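Local coordinates for deoxyribodipyrimidine photo-lyase (Oryza sativa Japonica Group, PDB 3UMV), which repairs UV-damaged DNA by using light, with FAD as cofactor, to split cyclobutane pyrimidine dimers back into two pyrimidines, at residues E366-A371 against K401-W406; F394-W399 against Y419-Y424. All blocks are in the same frame, centred on the assembly; numbering follows the deposited sequence.

Interaction 1: E366-A371 against K401-W406; sequences EQLENA and KKILEW. With EDO (1,2-ethanediol), chain F.
L368 and I403 mark the closest backbone approach of 366-371 and 401-406, with their CA atoms 8.1 Å apart, and both segments are the last turns of helices. Helix 365-369 ends in a Schellman motif in which A371, with a positive phi of 59°, is the C-prime residue and its N bonds back to L368 O. The other helix gives out at W406, whose N makes only weak bonds to K402 O and I403 O.

With the backbones this far apart, the gap is bridged by apolar side chains, and leucine suits it because its fork offers two methyls. L368 CD1 meets I403 CG2 at 4.3 Å, while CD2 packs at the edge of the indole of W406, a predicted electron-transfer tryptophan, 4.2 Å from CE3. With CG beside its backbone N (chi1 -58°), the W406 ring turns one face to its own helix end, K402 O lying 3.2 Å above its plane, toward the rim. K402 leaves the backbone toward 366-371 but bends away, and its NZ forms a salt bridge of 2.7 Å with the syn lone pair of E405 OE2; M461 O also accepts from NZ. The extended E405 chain presents OE1 to Y460 OH and to 1,2-ethanediol, probably from the crystallisation liquor, whose O1 donates at 2.8 Å, so these buried polar ends are satisfied.

W378 of helix 376-388 packs on L368, K402 and I403, joining the two helix ends. Helix 410-424 adds T416 against L368, and A413 and A417 against I403.

Interaction 2: F394-W399 against Y419-Y424; sequences FMRMYW and YLNDKY. With FAD (flavin-adenine dinucleotide), chain I.
L420 is the first residue of 419-424 to meet 394-399: its CB sits 3.7 Å from W399 CZ2, at the edge of a broad indole that spans most of the 12.9 Å between the helix axes, which run roughly antiparallel at 144°. W399, a predicted electron-transfer tryptophan, nears the N421 backbone with CH2, brings its edge to the flavin methyl C7M and donates from NE1 to Q382 OE1, using both apolar rim and N-H.

N421, an FAD-binding residue, turns to the cofactor, its CG anti to the backbone N (chi1 -178°). ND2 donates to FAD O4 at 2.9 Å in a nearly straight bond, while OD1 lies 3.0 Å from FAD N5, so both amide ends meet the flavin. D422 steadies that amide, its OD1 accepting from N421 ND2 at 3.3 Å within the amide plane. R396 reaches over the flavin, NH1 3.1 Å from FAD C4X, with FAD O2' over one guanidinium face; NE bonds to M391 O, and the long charged chain lets NH2 pair with D427. In place of R396, a leucine would probably leave D427 without its charged mate and strip the flavin of the positive group over its N5 side.

Helix 376-388 lines the junction through S381 and M385 against W399, helix 463-469 packs on F394 and Y398, and helix 431-442 touches D422 through Y434.

How the interactions relate
Helix 393-405 serves both contacts, and their centres lie 10 Å apart. They also touch directly: E369 OE1, on the first helix of interaction 1, forms a salt bridge of 2.8 Å to K423 NZ of interaction 2 and a probable hydrogen bond of 2.6 Å to Y424 OH, with E369 CB packed 3.8 Å from L420 CD2. Each contact holds a tryptophan predicted to carry electrons. W399 of interaction 2 lies by the flavin, the side chain of W378 is about 3 Å from that of W399, and W406 of interaction 1 is about 4 Å from W378, an order consistent with electron transfer toward FAD from the W406 end.

Interaction 1: E366-A371 against K401-W406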
ATOM      1  N   GLU A 366     -10.856 -23.312  -0.352  1.00 22.54           N
ATOM      2  CA  GLU A 366     -11.450 -23.398   0.982  1.00 22.76           C
ATOM      3  C   GLU A 366     -10.510 -24.057   1.991  1.00 19.33           C
ATOM      4  O   GLU A 366     -10.367 -23.573   3.113  1.00 22.80           O
ATOM      5  CB  GLU A 366     -12.811 -24.118   0.950  1.00 26.40           C
ATOM      6  CG  GLU A 366     -13.475 -24.291   2.327  1.00 38.42           C
ATOM      7  CD  GLU A 366     -13.224 -25.670   2.960  1.00 52.15           C
ATOM      8  OE1 GLU A 366     -13.379 -26.702   2.261  1.00 57.05           O
ATOM      9  OE2 GLU A 366     -12.876 -25.721   4.165  1.00 54.31           O
ATOM     10  N   GLN A 367      -9.865 -25.147   1.580  1.00 17.71           N
ATOM     11  CA  GLN A 367      -8.928 -25.876   2.438  1.00 21.91           C
ATOM     12  C   GLN A 367      -7.696 -25.040   2.799  1.00 16.47           C
ATOM     13  O   GLN A 367      -7.232 -25.078   3.941  1.00 15.95           O
ATOM     14  CB  GLN A 367      -8.488 -27.180   1.777  1.00 21.12           C
ATOM     15  CG  GLN A 367      -9.577 -28.255   1.777  1.00 14.80           C
ATOM     16  CD  GLN A 367      -9.290 -29.398   0.822  1.00 17.56           C
ATOM     17  OE1 GLN A 367      -8.474 -29.275  -0.083  1.00 21.34           O
ATOM     18  NE2 GLN A 367      -9.984 -30.527   1.015  1.00 21.18           N
ATOM     19  N   LEU A 368      -7.172 -24.308   1.822  1.00 16.53           N
ATOM     20  CA  LEU A 368      -6.067 -23.386   2.076  1.00 15.76           C
ATOM     21  C   LEU A 368      -6.507 -22.278   3.018  1.00 15.48           C
ATOM     22  O   LEU A 368      -5.833 -21.974   4.007  1.00 17.84           O
ATOM     23  CB  LEU A 368      -5.555 -22.801   0.759  1.00 18.36           C
ATOM     24  CG  LEU A 368      -4.895 -23.806  -0.194  1.00 15.97           C
ATOM     25  CD1 LEU A 368      -4.704 -23.231  -1.597  1.00 18.04           C
ATOM     26  CD2 LEU A 368      -3.571 -24.320   0.371  1.00 14.72           C
ATOM     27  N   GLU A 369      -7.638 -21.663   2.712  1.00 15.84           N
ATOM     28  CA  GLU A 369      -8.121 -20.549   3.524  1.00 16.91           C
ATOM     29  C   GLU A 369      -8.284 -20.932   4.993  1.00 17.13           C
ATOM     30  O   GLU A 369      -8.017 -20.135   5.893  1.00 17.01           O
ATOM     31  CB  GLU A 369      -9.443 -20.027   2.992  1.00 15.10           C
ATOM     32  CG  GLU A 369      -9.991 -18.892   3.834  1.00 14.77           C
ATOM     33  CD  GLU A 369     -11.003 -18.063   3.104  1.00 19.25           C
ATOM     34  OE1 GLU A 369     -11.404 -17.032   3.665  1.00 18.05           O
ATOM     35  OE2 GLU A 369     -11.398 -18.430   1.975  1.00 22.92           O
ATOM     36  N   ASN A 370      -8.741 -22.153   5.234  1.00 17.57           N
ATOM     37  CA  ASN A 370      -8.976 -22.609   6.595  1.00 18.81           C
ATOM     38  C   ASN A 370      -7.788 -23.336   7.218  1.00 20.37           C
ATOM     39  O   ASN A 370      -7.915 -23.915   8.301  1.00 18.30           O
ATOM     40  CB  ASN A 370     -10.240 -23.472   6.656  1.00 22.99           C
ATOM     41  CG  ASN A 370     -11.497 -22.662   6.419  1.00 23.94           C
ATOM     42  OD1 ASN A 370     -12.050 -22.647   5.315  1.00 28.58           O
ATOM     43  ND2 ASN A 370     -11.939 -21.955   7.450  1.00 27.52           N
ATOM     44  N   ALA A 371      -6.643 -23.290   6.533  1.00 16.95           N
ATOM     45  CA  ALA A 371      -5.391 -23.846   7.037  1.00 15.42           C
ATOM     46  C   ALA A 371      -5.487 -25.343   7.347  1.00 19.00           C
ATOM     47  O   ALA A 371      -5.098 -25.794   8.429  1.00 18.95           O
ATOM     48  CB  ALA A 371      -4.897 -23.056   8.265  1.00 13.80           C
ATOM     49  N   LYS A 401       4.541 -19.697  -2.235  1.00 13.86           N
ATOM     50  CA  LYS A 401       5.176 -20.758  -3.001  1.00 11.78           C
ATOM     51  C   LYS A 401       4.534 -22.127  -2.787  1.00 14.38           C
ATOM     52  O   LYS A 401       4.451 -22.938  -3.726  1.00 13.54           O
ATOM     53  CB  LYS A 401       6.668 -20.804  -2.717  1.00  9.67           C
ATOM     54  CG  LYS A 401       7.394 -19.622  -3.330  1.00 12.65           C
ATOM     55  CD  LYS A 401       8.894 -19.763  -3.229  1.00 12.76           C
ATOM     56  CE  LYS A 401       9.578 -18.526  -3.853  1.00 13.79           C
ATOM     57  NZ  LYS A 401       9.464 -18.521  -5.333  1.00 13.88           N
ATOM     58  N   LYS A 402       4.084 -22.407  -1.566  1.00 13.63           N
ATOM     59  CA  LYS A 402       3.347 -23.655  -1.337  1.00 16.56           C
ATOM     60  C   LYS A 402       2.018 -23.674  -2.093  1.00 13.42           C
ATOM     61  O   LYS A 402       1.554 -24.725  -2.536  1.00 16.88           O
ATOM     62  CB  LYS A 402       3.104 -23.898   0.148  1.00 10.56           C
ATOM     63  CG  LYS A 402       4.363 -24.168   0.952  1.00 13.25           C
ATOM     64  CD  LYS A 402       5.057 -25.430   0.465  1.00 19.53           C
ATOM     65  CE  LYS A 402       6.492 -25.133   0.093  1.00 24.68           C
ATOM     66  NZ  LYS A 402       7.320 -26.373  -0.077  1.00 20.09           N
ATOM     67  N   ILE A 403       1.395 -22.510  -2.258  1.00 14.36           N
ATOM     68  CA  ILE A 403       0.145 -22.465  -3.002  1.00 16.07           C
ATOM     69  C   ILE A 403       0.389 -22.877  -4.454  1.00 16.09           C
ATOM     70  O   ILE A 403      -0.391 -23.641  -5.024  1.00 15.12           O
ATOM     71  CB  ILE A 403      -0.507 -21.083  -2.905  1.00 12.28           C
ATOM     72  CG1 ILE A 403      -0.836 -20.768  -1.455  1.00 10.89           C
ATOM     73  CG2 ILE A 403      -1.775 -21.023  -3.744  1.00 12.18           C
ATOM     74  CD1 ILE A 403      -1.419 -19.381  -1.234  1.00 14.29           C
ATOM     75  N   LEU A 404       1.496 -22.415  -5.032  1.00 14.83           N
ATOM     76  CA  LEU A 404       1.925 -22.893  -6.353  1.00 13.49           C
ATOM     77  C   LEU A 404       2.114 -24.412  -6.362  1.00 17.46           C
ATOM     78  O   LEU A 404       1.696 -25.121  -7.300  1.00 15.49           O
ATOM     79  CB  LEU A 404       3.234 -22.216  -6.762  1.00 13.73           C
ATOM     80  CG  LEU A 404       3.895 -22.767  -8.027  1.00 14.60           C
ATOM     81  CD1 LEU A 404       2.972 -22.588  -9.235  1.00 14.06           C
ATOM     82  CD2 LEU A 404       5.240 -22.081  -8.264  1.00 17.17           C
ATOM     83  N   GLU A 405       2.731 -24.923  -5.304  1.00 15.51           N
ATOM     84  CA  GLU A 405       3.043 -26.349  -5.241  1.00 17.23           C
ATOM     85  C   GLU A 405       1.814 -27.241  -5.059  1.00 14.69           C
ATOM     86  O   GLU A 405       1.841 -28.406  -5.417  1.00 15.96           O
ATOM     87  CB  GLU A 405       4.011 -26.594  -4.093  1.00 19.96           C
ATOM     88  CG  GLU A 405       4.734 -27.920  -4.162  1.00 20.75           C
ATOM     89  CD  GLU A 405       5.809 -28.038  -3.103  1.00 21.55           C
ATOM     90  OE1 GLU A 405       6.557 -29.028  -3.138  1.00 23.93           O
ATOM     91  OE2 GLU A 405       5.925 -27.134  -2.252  1.00 22.96           O
ATOM     92  N   TRP A 406       0.747 -26.694  -4.492  1.00 15.15           N
ATOM     93  CA  TRP A 406      -0.414 -27.495  -4.134  1.00 17.35           C
ATOM     94  C   TRP A 406      -1.672 -27.086  -4.896  1.00 15.27           C
ATOM     95  O   TRP A 406      -2.779 -27.324  -4.431  1.00 19.08           O
ATOM     96  CB  TRP A 406      -0.701 -27.383  -2.630  1.00 18.76           C
ATOM     97  CG  TRP A 406       0.441 -27.800  -1.767  1.00 18.11           C
ATOM     98  CD1 TRP A 406       1.431 -28.694  -2.075  1.00 14.04           C
ATOM     99  CD2 TRP A 406       0.728 -27.315  -0.456  1.00 17.93           C
ATOM    100  NE1 TRP A 406       2.312 -28.802  -1.014  1.00 22.01           N
ATOM    101  CE2 TRP A 406       1.897 -27.960  -0.014  1.00 17.85           C
ATOM    102  CE3 TRP A 406       0.108 -26.389   0.390  1.00 16.70           C
ATOM    103  CZ2 TRP A 406       2.459 -27.707   1.240  1.00 22.10           C
ATOM    104  CZ3 TRP A 406       0.661 -26.153   1.645  1.00 19.67           C
ATOM    105  CH2 TRP A 406       1.826 -26.801   2.047  1.00 21.73           C
TER
HETATM  106  C1  EDO F 706       7.594 -30.637  -6.040  1.00 48.99           C
HETATM  107  O1  EDO F 706       6.337 -30.499  -5.495  1.00 50.48           O
HETATM  108  C2  EDO F 706       8.201 -29.564  -6.622  1.00 45.09           C
HETATM  109  O2  EDO F 706       9.482 -29.685  -7.102  1.00 44.48           O

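Interaction 2: F394-W399 against Y419-Y424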
ATOM      1  N   PHE A 394       8.958 -12.991   5.862  1.00 13.95           N
ATOM      2  CA  PHE A 394       9.650 -14.160   5.346  1.00 12.07           C
ATOM      3  C   PHE A 394       8.624 -15.268   5.059  1.00 14.68           C
ATOM      4  O   PHE A 394       8.691 -15.933   4.033  1.00 15.00           O
ATOM      5  CB  PHE A 394      10.720 -14.665   6.312  1.00 15.87           C
ATOM      6  CG  PHE A 394      11.491 -15.830   5.770  1.00 17.25           C
ATOM      7  CD1 PHE A 394      12.636 -15.625   5.014  1.00 20.41           C
ATOM      8  CD2 PHE A 394      11.047 -17.126   5.970  1.00 19.49           C
ATOM      9  CE1 PHE A 394      13.343 -16.695   4.501  1.00 24.14           C
ATOM     10  CE2 PHE A 394      11.750 -18.200   5.453  1.00 23.06           C
ATOM     11  CZ  PHE A 394      12.897 -17.980   4.719  1.00 24.94           C
ATOM     12  N   MET A 395       7.666 -15.440   5.963  1.00 14.13           N
ATOM     13  CA  MET A 395       6.644 -16.477   5.771  1.00 15.07           C
ATOM     14  C   MET A 395       5.745 -16.215   4.537  1.00 11.32           C
ATOM     15  O   MET A 395       5.237 -17.166   3.956  1.00 13.08           O
ATOM     16  CB  MET A 395       5.790 -16.711   7.032  1.00 12.42           C
ATOM     17  CG  MET A 395       6.524 -17.441   8.176  1.00 13.73           C
ATOM     18  SD  MET A 395       7.577 -18.800   7.640  1.00 17.16           S
ATOM     19  CE  MET A 395       6.376 -19.872   6.866  1.00 15.21           C
ATOM     20  N   ARG A 396       5.560 -14.954   4.126  1.00 10.03           N
ATOM     21  CA  ARG A 396       4.761 -14.675   2.918  1.00 11.99           C
ATOM     22  C   ARG A 396       5.326 -15.347   1.664  1.00 10.32           C
ATOM     23  O   ARG A 396       4.558 -15.858   0.817  1.00 11.51           O
ATOM     24  CB  ARG A 396       4.583 -13.166   2.689  1.00 12.63           C
ATOM     25  CG  ARG A 396       3.784 -12.489   3.777  1.00 12.35           C
ATOM     26  CD  ARG A 396       3.344 -11.090   3.359  1.00 16.35           C
ATOM     27  NE  ARG A 396       3.102 -10.250   4.528  1.00 17.84           N
ATOM     28  CZ  ARG A 396       2.301  -9.194   4.535  1.00 19.62           C
ATOM     29  NH1 ARG A 396       1.630  -8.872   3.441  1.00 18.58           N
ATOM     30  NH2 ARG A 396       2.153  -8.472   5.643  1.00 18.16           N
ATOM     31  N   MET A 397       6.659 -15.383   1.558  1.00 12.93           N
ATOM     32  CA  MET A 397       7.320 -16.046   0.429  1.00 12.72           C
ATOM     33  C   MET A 397       7.048 -17.558   0.442  1.00 11.74           C
ATOM     34  O   MET A 397       6.645 -18.131  -0.570  1.00 14.83           O
ATOM     35  CB  MET A 397       8.829 -15.782   0.454  1.00 14.85           C
ATOM     36  CG  MET A 397       9.182 -14.322   0.318  1.00 17.63           C
ATOM     37  SD  MET A 397      10.976 -14.038   0.314  1.00 18.70           S
ATOM     38  CE  MET A 397      11.299 -14.030   2.058  1.00 12.70           C
ATOM     39  N   TYR A 398       7.270 -18.193   1.594  1.00 11.67           N
ATOM     40  CA  TYR A 398       7.009 -19.617   1.772  1.00 13.79           C
ATOM     41  C   TYR A 398       5.540 -19.938   1.482  1.00 13.23           C
ATOM     42  O   TYR A 398       5.225 -20.834   0.707  1.00 14.65           O
ATOM     43  CB  TYR A 398       7.356 -20.022   3.204  1.00 11.25           C
ATOM     44  CG  TYR A 398       7.154 -21.487   3.507  1.00 15.51           C
ATOM     45  CD1 TYR A 398       5.967 -21.955   4.062  1.00 13.69           C
ATOM     46  CD2 TYR A 398       8.156 -22.407   3.226  1.00 16.76           C
ATOM     47  CE1 TYR A 398       5.797 -23.319   4.348  1.00 14.52           C
ATOM     48  CE2 TYR A 398       7.995 -23.750   3.498  1.00 15.80           C
ATOM     49  CZ  TYR A 398       6.820 -24.203   4.044  1.00 17.72           C
ATOM     50  OH  TYR A 398       6.690 -25.550   4.299  1.00 16.46           O
ATOM     51  N   TRP A 399       4.660 -19.154   2.091  1.00 12.15           N
ATOM     52  CA  TRP A 399       3.209 -19.323   1.993  1.00 11.30           C
ATOM     53  C   TRP A 399       2.735 -19.322   0.549  1.00  9.67           C
ATOM     54  O   TRP A 399       2.007 -20.223   0.114  1.00 11.70           O
ATOM     55  CB  TRP A 399       2.547 -18.200   2.787  1.00 12.58           C
ATOM     56  CG  TRP A 399       1.080 -18.073   2.644  1.00 11.78           C
ATOM     57  CD1 TRP A 399       0.121 -18.761   3.333  1.00 17.43           C
ATOM     58  CD2 TRP A 399       0.387 -17.138   1.815  1.00 14.27           C
ATOM     59  NE1 TRP A 399      -1.130 -18.332   2.952  1.00 14.20           N
ATOM     60  CE2 TRP A 399      -0.993 -17.341   2.019  1.00 13.24           C
ATOM     61  CE3 TRP A 399       0.799 -16.155   0.912  1.00 13.58           C
ATOM     62  CZ2 TRP A 399      -1.961 -16.601   1.345  1.00 15.14           C
ATOM     63  CZ3 TRP A 399      -0.162 -15.427   0.247  1.00 16.17           C
ATOM     64  CH2 TRP A 399      -1.522 -15.643   0.470  1.00 13.28           C
ATOM     65  N   TYR A 419      -6.283 -13.469  -3.651  1.00 11.80           N
ATOM     66  CA  TYR A 419      -7.556 -13.428  -2.947  1.00 12.91           C
ATOM     67  C   TYR A 419      -7.349 -13.472  -1.432  1.00 14.29           C
ATOM     68  O   TYR A 419      -7.918 -12.665  -0.711  1.00 14.78           O
ATOM     69  CB  TYR A 419      -8.453 -14.582  -3.408  1.00 11.32           C
ATOM     70  CG  TYR A 419      -9.570 -14.933  -2.447  1.00 15.36           C
ATOM     71  CD1 TYR A 419     -10.744 -14.194  -2.399  1.00 20.56           C
ATOM     72  CD2 TYR A 419      -9.431 -16.003  -1.573  1.00 20.01           C
ATOM     73  CE1 TYR A 419     -11.755 -14.521  -1.502  1.00 25.62           C
ATOM     74  CE2 TYR A 419     -10.432 -16.342  -0.681  1.00 21.09           C
ATOM     75  CZ  TYR A 419     -11.587 -15.596  -0.647  1.00 26.16           C
ATOM     76  OH  TYR A 419     -12.575 -15.947   0.250  1.00 34.31           O
ATOM     77  N   LEU A 420      -6.531 -14.407  -0.958  1.00 13.04           N
ATOM     78  CA  LEU A 420      -6.286 -14.540   0.477  1.00 11.62           C
ATOM     79  C   LEU A 420      -5.565 -13.329   1.061  1.00 13.43           C
ATOM     80  O   LEU A 420      -5.940 -12.822   2.114  1.00 14.95           O
ATOM     81  CB  LEU A 420      -5.490 -15.808   0.765  1.00  9.30           C
ATOM     82  CG  LEU A 420      -6.312 -17.072   0.511  1.00 16.87           C
ATOM     83  CD1 LEU A 420      -5.455 -18.320   0.656  1.00 12.84           C
ATOM     84  CD2 LEU A 420      -7.522 -17.111   1.447  1.00 17.69           C
ATOM     85  N   ASN A 421      -4.528 -12.887   0.367  1.00 12.25           N
ATOM     86  CA  ASN A 421      -3.746 -11.730   0.781  1.00 12.59           C
ATOM     87  C   ASN A 421      -4.631 -10.483   0.916  1.00 11.99           C
ATOM     88  O   ASN A 421      -4.595  -9.767   1.914  1.00 17.06           O
ATOM     89  CB  ASN A 421      -2.626 -11.514  -0.242  1.00 10.17           C
ATOM     90  CG  ASN A 421      -1.708 -10.356   0.119  1.00 15.20           C
ATOM     91  OD1 ASN A 421      -0.687 -10.550   0.780  1.00 18.95           O
ATOM     92  ND2 ASN A 421      -2.070  -9.148  -0.317  1.00 16.59           N
ATOM     93  N   ASP A 422      -5.440 -10.238  -0.101  1.00 13.10           N
ATOM     94  CA  ASP A 422      -6.328  -9.079  -0.098  1.00 15.11           C
ATOM     95  C   ASP A 422      -7.462  -9.201   0.921  1.00 14.83           C
ATOM     96  O   ASP A 422      -7.927  -8.199   1.452  1.00 16.30           O
ATOM     97  CB  ASP A 422      -6.875  -8.857  -1.508  1.00 18.10           C
ATOM     98  CG  ASP A 422      -5.826  -8.282  -2.463  1.00 16.51           C
ATOM     99  OD1 ASP A 422      -4.633  -8.145  -2.088  1.00 17.10           O
ATOM    100  OD2 ASP A 422      -6.209  -7.922  -3.589  1.00 21.62           O
ATOM    101  N   LYS A 423      -7.911 -10.425   1.199  1.00 13.62           N
ATOM    102  CA  LYS A 423      -8.971 -10.612   2.176  1.00 12.39           C
ATOM    103  C   LYS A 423      -8.510 -10.331   3.612  1.00 16.13           C
ATOM    104  O   LYS A 423      -9.206  -9.666   4.368  1.00 20.13           O
ATOM    105  CB  LYS A 423      -9.546 -12.030   2.079  1.00 11.42           C
ATOM    106  CG  LYS A 423     -10.580 -12.356   3.122  1.00 15.22           C
ATOM    107  CD  LYS A 423     -11.309 -13.636   2.753  1.00 16.08           C
ATOM    108  CE  LYS A 423     -12.540 -13.830   3.622  1.00 20.48           C
ATOM    109  NZ  LYS A 423     -13.309 -15.062   3.245  1.00 21.51           N
ATOM    110  N   TYR A 424      -7.341 -10.853   3.969  1.00 12.84           N
ATOM    111  CA  TYR A 424      -6.901 -10.899   5.358  1.00 13.57           C
ATOM    112  C   TYR A 424      -5.834  -9.888   5.782  1.00 14.45           C
ATOM    113  O   TYR A 424      -5.784  -9.494   6.956  1.00 14.78           O
ATOM    114  CB  TYR A 424      -6.411 -12.320   5.681  1.00 11.34           C
ATOM    115  CG  TYR A 424      -7.553 -13.324   5.727  1.00 12.02           C
ATOM    116  CD1 TYR A 424      -7.724 -14.280   4.732  1.00 13.91           C
ATOM    117  CD2 TYR A 424      -8.470 -13.285   6.755  1.00 13.25           C
ATOM    118  CE1 TYR A 424      -8.775 -15.204   4.792  1.00 15.54           C
ATOM    119  CE2 TYR A 424      -9.519 -14.197   6.820  1.00 15.08           C
ATOM    120  CZ  TYR A 424      -9.667 -15.138   5.833  1.00 17.19           C
ATOM    121  OH  TYR A 424     -10.709 -16.033   5.910  1.00 17.44           O
TER
HETATM  122  PA  FAD I 801       9.666  -4.388   7.097  1.00 15.32           P
HETATM  123  O1A FAD I 801      10.629  -5.522   6.928  1.00 20.21           O
HETATM  124  O2A FAD I 801       9.862  -3.582   8.352  1.00 16.35           O
HETATM  125  O5B FAD I 801       9.754  -3.462   5.795  1.00 16.20           O
HETATM  126  C5B FAD I 801       9.549  -2.067   5.852  1.00 20.26           C
HETATM  127  C4B FAD I 801       8.807  -1.598   4.596  1.00 15.98           C
HETATM  128  O4B FAD I 801       9.514  -1.923   3.409  1.00 14.28           O
HETATM  129  C3B FAD I 801       7.466  -2.288   4.442  1.00 17.49           C
HETATM  130  O3B FAD I 801       6.467  -1.658   5.209  1.00 17.24           O
HETATM  131  C2B FAD I 801       7.219  -2.118   2.971  1.00 14.42           C
HETATM  132  O2B FAD I 801       6.823  -0.785   2.709  1.00 18.60           O
HETATM  133  C1B FAD I 801       8.602  -2.294   2.399  1.00 15.20           C
HETATM  134  N9A FAD I 801       8.829  -3.690   1.987  1.00 14.24           N
HETATM  135  C8A FAD I 801       9.399  -4.698   2.717  1.00 16.30           C
HETATM  136  N7A FAD I 801       9.415  -5.808   1.941  1.00 13.66           N
HETATM  137  C5A FAD I 801       8.847  -5.519   0.737  1.00 13.15           C
HETATM  138  C6A FAD I 801       8.599  -6.250  -0.431  1.00 14.39           C
HETATM  139  N6A FAD I 801       9.020  -7.505  -0.583  1.00 18.62           N
HETATM  140  N1A FAD I 801       7.996  -5.637  -1.507  1.00 14.33           N
HETATM  141  C2A FAD I 801       7.649  -4.308  -1.436  1.00 16.42           C
HETATM  142  N3A FAD I 801       7.890  -3.590  -0.286  1.00 15.00           N
HETATM  143  C4A FAD I 801       8.489  -4.185   0.770  1.00 14.60           C
HETATM  144  N1  FAD I 801       3.522  -5.862   1.245  1.00  9.88           N
HETATM  145  C2  FAD I 801       2.488  -4.993   1.433  1.00 14.62           C
HETATM  146  O2  FAD I 801       2.763  -3.844   1.779  1.00 15.69           O
HETATM  147  N3  FAD I 801       1.182  -5.397   1.214  1.00 11.32           N
HETATM  148  C4  FAD I 801       0.903  -6.693   0.818  1.00 13.20           C
HETATM  149  O4  FAD I 801      -0.264  -7.050   0.630  1.00 14.63           O
HETATM  150  C4X FAD I 801       1.965  -7.566   0.618  1.00 15.67           C
HETATM  151  N5  FAD I 801       1.755  -8.871   0.238  1.00 16.42           N
HETATM  152  C5X FAD I 801       2.823  -9.719   0.024  1.00 13.22           C
HETATM  153  C6  FAD I 801       2.600 -11.038  -0.395  1.00 10.28           C
HETATM  154  C7  FAD I 801       3.679 -11.900  -0.607  1.00 10.31           C
HETATM  155  C7M FAD I 801       3.412 -13.308  -1.071  1.00  9.76           C
HETATM  156  C8  FAD I 801       4.979 -11.436  -0.387  1.00 11.96           C
HETATM  157  C8M FAD I 801       6.177 -12.315  -0.593  1.00 12.83           C
HETATM  158  C9  FAD I 801       5.186 -10.135   0.040  1.00  9.70           C
HETATM  159  C9A FAD I 801       4.117  -9.281   0.241  1.00 11.51           C
HETATM  160  N10 FAD I 801       4.334  -7.987   0.669  1.00 10.48           N
HETATM  161  C10 FAD I 801       3.260  -7.148   0.841  1.00  9.86           C
HETATM  162  C1' FAD I 801       5.735  -7.449   0.928  1.00 12.56           C
HETATM  163  C2' FAD I 801       6.230  -7.637   2.397  1.00 12.97           C
HETATM  164  O2' FAD I 801       6.045  -8.958   2.918  1.00 14.04           O
HETATM  165  C3' FAD I 801       5.605  -6.649   3.399  1.00 12.98           C
HETATM  166  O3' FAD I 801       5.727  -5.344   2.898  1.00 13.37           O
HETATM  167  C4' FAD I 801       6.256  -6.696   4.783  1.00 15.73           C
HETATM  168  O4' FAD I 801       6.145  -8.000   5.320  1.00 18.20           O
HETATM  169  C5' FAD I 801       5.562  -5.663   5.670  1.00 13.94           C
HETATM  170  O5' FAD I 801       5.866  -5.760   7.041  1.00 11.85           O
HETATM  171  P   FAD I 801       6.767  -4.622   7.726  1.00 13.52           P
HETATM  172  O1P FAD I 801       6.220  -3.243   7.413  1.00 15.62           O
HETATM  173  O2P FAD I 801       6.863  -4.890   9.205  1.00 14.02           O
HETATM  174  O3P FAD I 801       8.152  -4.977   6.979  1.00 15.16           O